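Local atomic coordinates of K5 lyase (Enterobacteria phage k1-5, PDB entry 2X3H), a protein that cleaves the K5 capsular polysaccharide, a heparosan-type glycosaminoglycan, by a lyase (eliminative) mechanism on a viral tail-spike scaffold. Residues 236-241 against 264-269. Residues are numbered along the deposited sequence; the frame is centred on the assembly and turned at random.
Sequences YPQFGA and VTYNGT
Tyr266 reaches across to Phe239 and Gln238, and its side chain has the largest share of this contact. Its CB points toward loop 236-241, and with CG anti to the backbone N (chi1 -168°) the ring stands beside Phe239. Tyr266 CB lies 4.1 Å from the carbonyl O of Phe239. Further out, Phe239 comes over one face of the ring: Tyr266 CD1 is 3.7 Å from Phe239 CD1, and Tyr266 CE1 is equally close to Phe239 CE1. Tyr266 CD2 is met obliquely by the backbone O of Gln238 at 3.7 Å. At the tip, Tyr266 OH comes within 3.8 Å of Gln238 OE1, a polar approach too long to count as a hydrogen bond. The two rings form a T-shaped pair, their planes perpendicular and centroids 5.2 Å apart: Phe239 presents its edge to the face of Tyr266, with Phe239 CD1 above that face, displaced toward its rim. Gln238 CG rests over the centre of one Phe239 face.

These residues belong to successive coils of the right-handed parallel beta-helix, the solenoid fold seen in many phage tail spikes. Segment 236-241 leads into strand 242-245, and strand 266-268 lies one rung further along. Pro237 to Gly240 form a type I beta turn, which brings Gln238 and Phe239 out beside the tyrosine. Where the chain bends, Ala241 N donates to Val264 O (2.9 Å), a somewhat bent bond at 140° between the coils. Ala241 CB sits against the same Val264 O (3.4 Å) and more loosely near Val264 CG1, while the valine also touches Val283 and Ala285 of strand 279-286.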
ATOM      1  N   TYR A 236      24.788   8.764   4.315  1.00  6.55           N
ATOM      2  CA  TYR A 236      25.231   8.879   2.921  1.00  6.42           C
ATOM      3  C   TYR A 236      24.748  10.170   2.264  1.00  6.53           C
ATOM      4  O   TYR A 236      23.672  10.678   2.593  1.00  6.75           O
ATOM      5  CB  TYR A 236      24.777   7.682   2.088  1.00  6.43           C
ATOM      6  CG  TYR A 236      25.550   6.397   2.333  1.00  6.29           C
ATOM      7  CD1 TYR A 236      25.228   5.565   3.394  1.00  5.82           C
ATOM      8  CD2 TYR A 236      26.579   5.997   1.478  1.00  6.34           C
ATOM      9  CE1 TYR A 236      25.905   4.382   3.612  1.00  6.01           C
ATOM     10  CE2 TYR A 236      27.274   4.800   1.693  1.00  6.56           C
ATOM     11  CZ  TYR A 236      26.929   4.001   2.758  1.00  6.38           C
ATOM     12  OH  TYR A 236      27.566   2.816   2.984  1.00  7.18           O
ATOM     13  N   PRO A 237      25.553  10.719   1.336  1.00  7.23           N
ATOM     14  CA  PRO A 237      25.184  11.970   0.679  1.00  7.60           C
ATOM     15  C   PRO A 237      24.280  11.823  -0.555  1.00  8.06           C
ATOM     16  O   PRO A 237      23.199  11.246  -0.441  1.00  8.44           O
ATOM     17  CB  PRO A 237      26.550  12.598   0.345  1.00  7.91           C
ATOM     18  CG  PRO A 237      27.431  11.425   0.112  1.00  7.62           C
ATOM     19  CD  PRO A 237      26.903  10.270   0.933  1.00  7.28           C
ATOM     20  N   GLN A 238      24.706  12.334  -1.716  1.00  8.61           N
ATOM     21  CA  GLN A 238      23.776  12.529  -2.838  1.00  9.89           C
ATOM     22  C   GLN A 238      22.943  11.305  -3.203  1.00  8.70           C
ATOM     23  O   GLN A 238      21.726  11.404  -3.411  1.00  8.04           O
ATOM     24  CB  GLN A 238      24.525  12.984  -4.088  1.00 11.67           C
ATOM     25  CG  GLN A 238      23.653  13.098  -5.323  1.00 16.77           C
ATOM     26  CD  GLN A 238      22.874  14.388  -5.396  1.00 19.67           C
ATOM     27  OE1 GLN A 238      22.691  14.948  -6.482  1.00 23.30           O
ATOM     28  NE2 GLN A 238      22.397  14.866  -4.253  1.00 22.10           N
ATOM     29  N   PHE A 239      23.593  10.154  -3.315  1.00  7.71           N
ATOM     30  CA  PHE A 239      22.895   8.980  -3.845  1.00  8.17           C
ATOM     31  C   PHE A 239      22.261   8.078  -2.798  1.00  8.45           C
ATOM     32  O   PHE A 239      21.664   7.044  -3.121  1.00  8.72           O
ATOM     33  CB  PHE A 239      23.758   8.262  -4.881  1.00  9.27           C
ATOM     34  CG  PHE A 239      24.163   9.168  -6.002  1.00 10.11           C
ATOM     35  CD1 PHE A 239      23.216   9.617  -6.902  1.00 10.38           C
ATOM     36  CD2 PHE A 239      25.459   9.632  -6.112  1.00 10.04           C
ATOM     37  CE1 PHE A 239      23.547  10.477  -7.916  1.00 10.95           C
ATOM     38  CE2 PHE A 239      25.806  10.499  -7.139  1.00 11.15           C
ATOM     39  CZ  PHE A 239      24.842  10.916  -8.044  1.00 10.68           C
ATOM     40  N   GLY A 240      22.390   8.480  -1.538  1.00  7.82           N
ATOM     41  CA  GLY A 240      21.581   7.911  -0.456  1.00  7.05           C
ATOM     42  C   GLY A 240      21.777   6.431  -0.178  1.00  6.91           C
ATOM     43  O   GLY A 240      22.898   5.902  -0.285  1.00  8.10           O
ATOM     44  N   ALA A 241      20.688   5.775   0.221  1.00  5.59           N
ATOM     45  CA  ALA A 241      20.711   4.366   0.601  1.00  6.11           C
ATOM     46  C   ALA A 241      20.631   3.435  -0.613  1.00  5.68           C
ATOM     47  O   ALA A 241      21.375   2.465  -0.698  1.00  5.76           O
ATOM     48  CB  ALA A 241      19.578   4.055   1.592  1.00  6.32           C
ATOM     49  N   VAL A 264      17.001   9.337   0.517  1.00  5.94           N
ATOM     50  CA  VAL A 264      17.002   7.922   0.891  1.00  5.14           C
ATOM     51  C   VAL A 264      17.007   6.981  -0.316  1.00  5.92           C
ATOM     52  O   VAL A 264      17.915   6.161  -0.442  1.00  5.35           O
ATOM     53  CB  VAL A 264      15.901   7.563   1.921  1.00  5.44           C
ATOM     54  CG1 VAL A 264      15.991   6.074   2.298  1.00  6.05           C
ATOM     55  CG2 VAL A 264      16.091   8.405   3.152  1.00  6.84           C
ATOM     56  N   THR A 265      16.005   7.099  -1.195  1.00  4.73           N
ATOM     57  CA  THR A 265      16.072   6.432  -2.503  1.00  6.27           C
ATOM     58  C   THR A 265      16.173   7.482  -3.605  1.00  5.80           C
ATOM     59  O   THR A 265      15.605   8.580  -3.497  1.00  5.91           O
ATOM     60  CB  THR A 265      14.892   5.477  -2.759  1.00  6.63           C
ATOM     61  OG1 THR A 265      13.684   6.222  -2.919  1.00  8.59           O
ATOM     62  CG2 THR A 265      14.740   4.484  -1.615  1.00  6.11           C
ATOM     63  N   TYR A 266      16.915   7.142  -4.658  1.00  6.13           N
ATOM     64  CA  TYR A 266      17.256   8.105  -5.697  1.00  5.94           C
ATOM     65  C   TYR A 266      17.196   7.411  -7.053  1.00  5.99           C
ATOM     66  O   TYR A 266      17.822   6.366  -7.235  1.00  5.93           O
ATOM     67  CB  TYR A 266      18.682   8.634  -5.439  1.00  6.90           C
ATOM     68  CG  TYR A 266      19.043   9.848  -6.267  1.00  7.67           C
ATOM     69  CD1 TYR A 266      19.534   9.711  -7.565  1.00  9.09           C
ATOM     70  CD2 TYR A 266      18.878  11.134  -5.758  1.00  7.69           C
ATOM     71  CE1 TYR A 266      19.861  10.825  -8.335  1.00  9.29           C
ATOM     72  CE2 TYR A 266      19.205  12.251  -6.512  1.00  9.33           C
ATOM     73  CZ  TYR A 266      19.694  12.093  -7.803  1.00 10.16           C
ATOM     74  OH  TYR A 266      20.012  13.209  -8.557  1.00 11.55           O
ATOM     75  N   ASN A 267      16.428   7.972  -7.991  1.00  5.65           N
ATOM     76  CA  ASN A 267      16.432   7.480  -9.368  1.00  6.02           C
ATOM     77  C   ASN A 267      17.164   8.478 -10.249  1.00  6.19           C
ATOM     78  O   ASN A 267      16.699   9.604 -10.429  1.00  6.49           O
ATOM     79  CB  ASN A 267      15.001   7.314  -9.885  1.00  6.49           C
ATOM     80  CG  ASN A 267      14.307   6.129  -9.274  1.00  7.70           C
ATOM     81  OD1 ASN A 267      14.951   5.244  -8.715  1.00  8.76           O
ATOM     82  ND2 ASN A 267      12.975   6.101  -9.364  1.00  7.65           N
ATOM     83  N   GLY A 268      18.318   8.085 -10.773  1.00  5.00           N
ATOM     84  CA  GLY A 268      19.123   9.022 -11.558  1.00  5.93           C
ATOM     85  C   GLY A 268      19.517   8.477 -12.917  1.00  6.38           C
ATOM     86  O   GLY A 268      19.317   7.309 -13.212  1.00  5.49           O
ATOM     87  N   THR A 269      20.085   9.348 -13.746  1.00  7.72           N
ATOM     88  CA  THR A 269      20.610   8.901 -15.030  1.00  8.42           C
ATOM     89  C   THR A 269      21.654   9.866 -15.572  1.00  9.42           C
ATOM     90  O   THR A 269      21.615  11.063 -15.281  1.00  9.95           O
ATOM     91  CB  THR A 269      19.490   8.738 -16.067  1.00  8.42           C
ATOM     92  OG1 THR A 269      20.052   8.146 -17.244  1.00  8.86           O
ATOM     93  CG2 THR A 269      18.850  10.082 -16.397  1.00  7.98           C
TER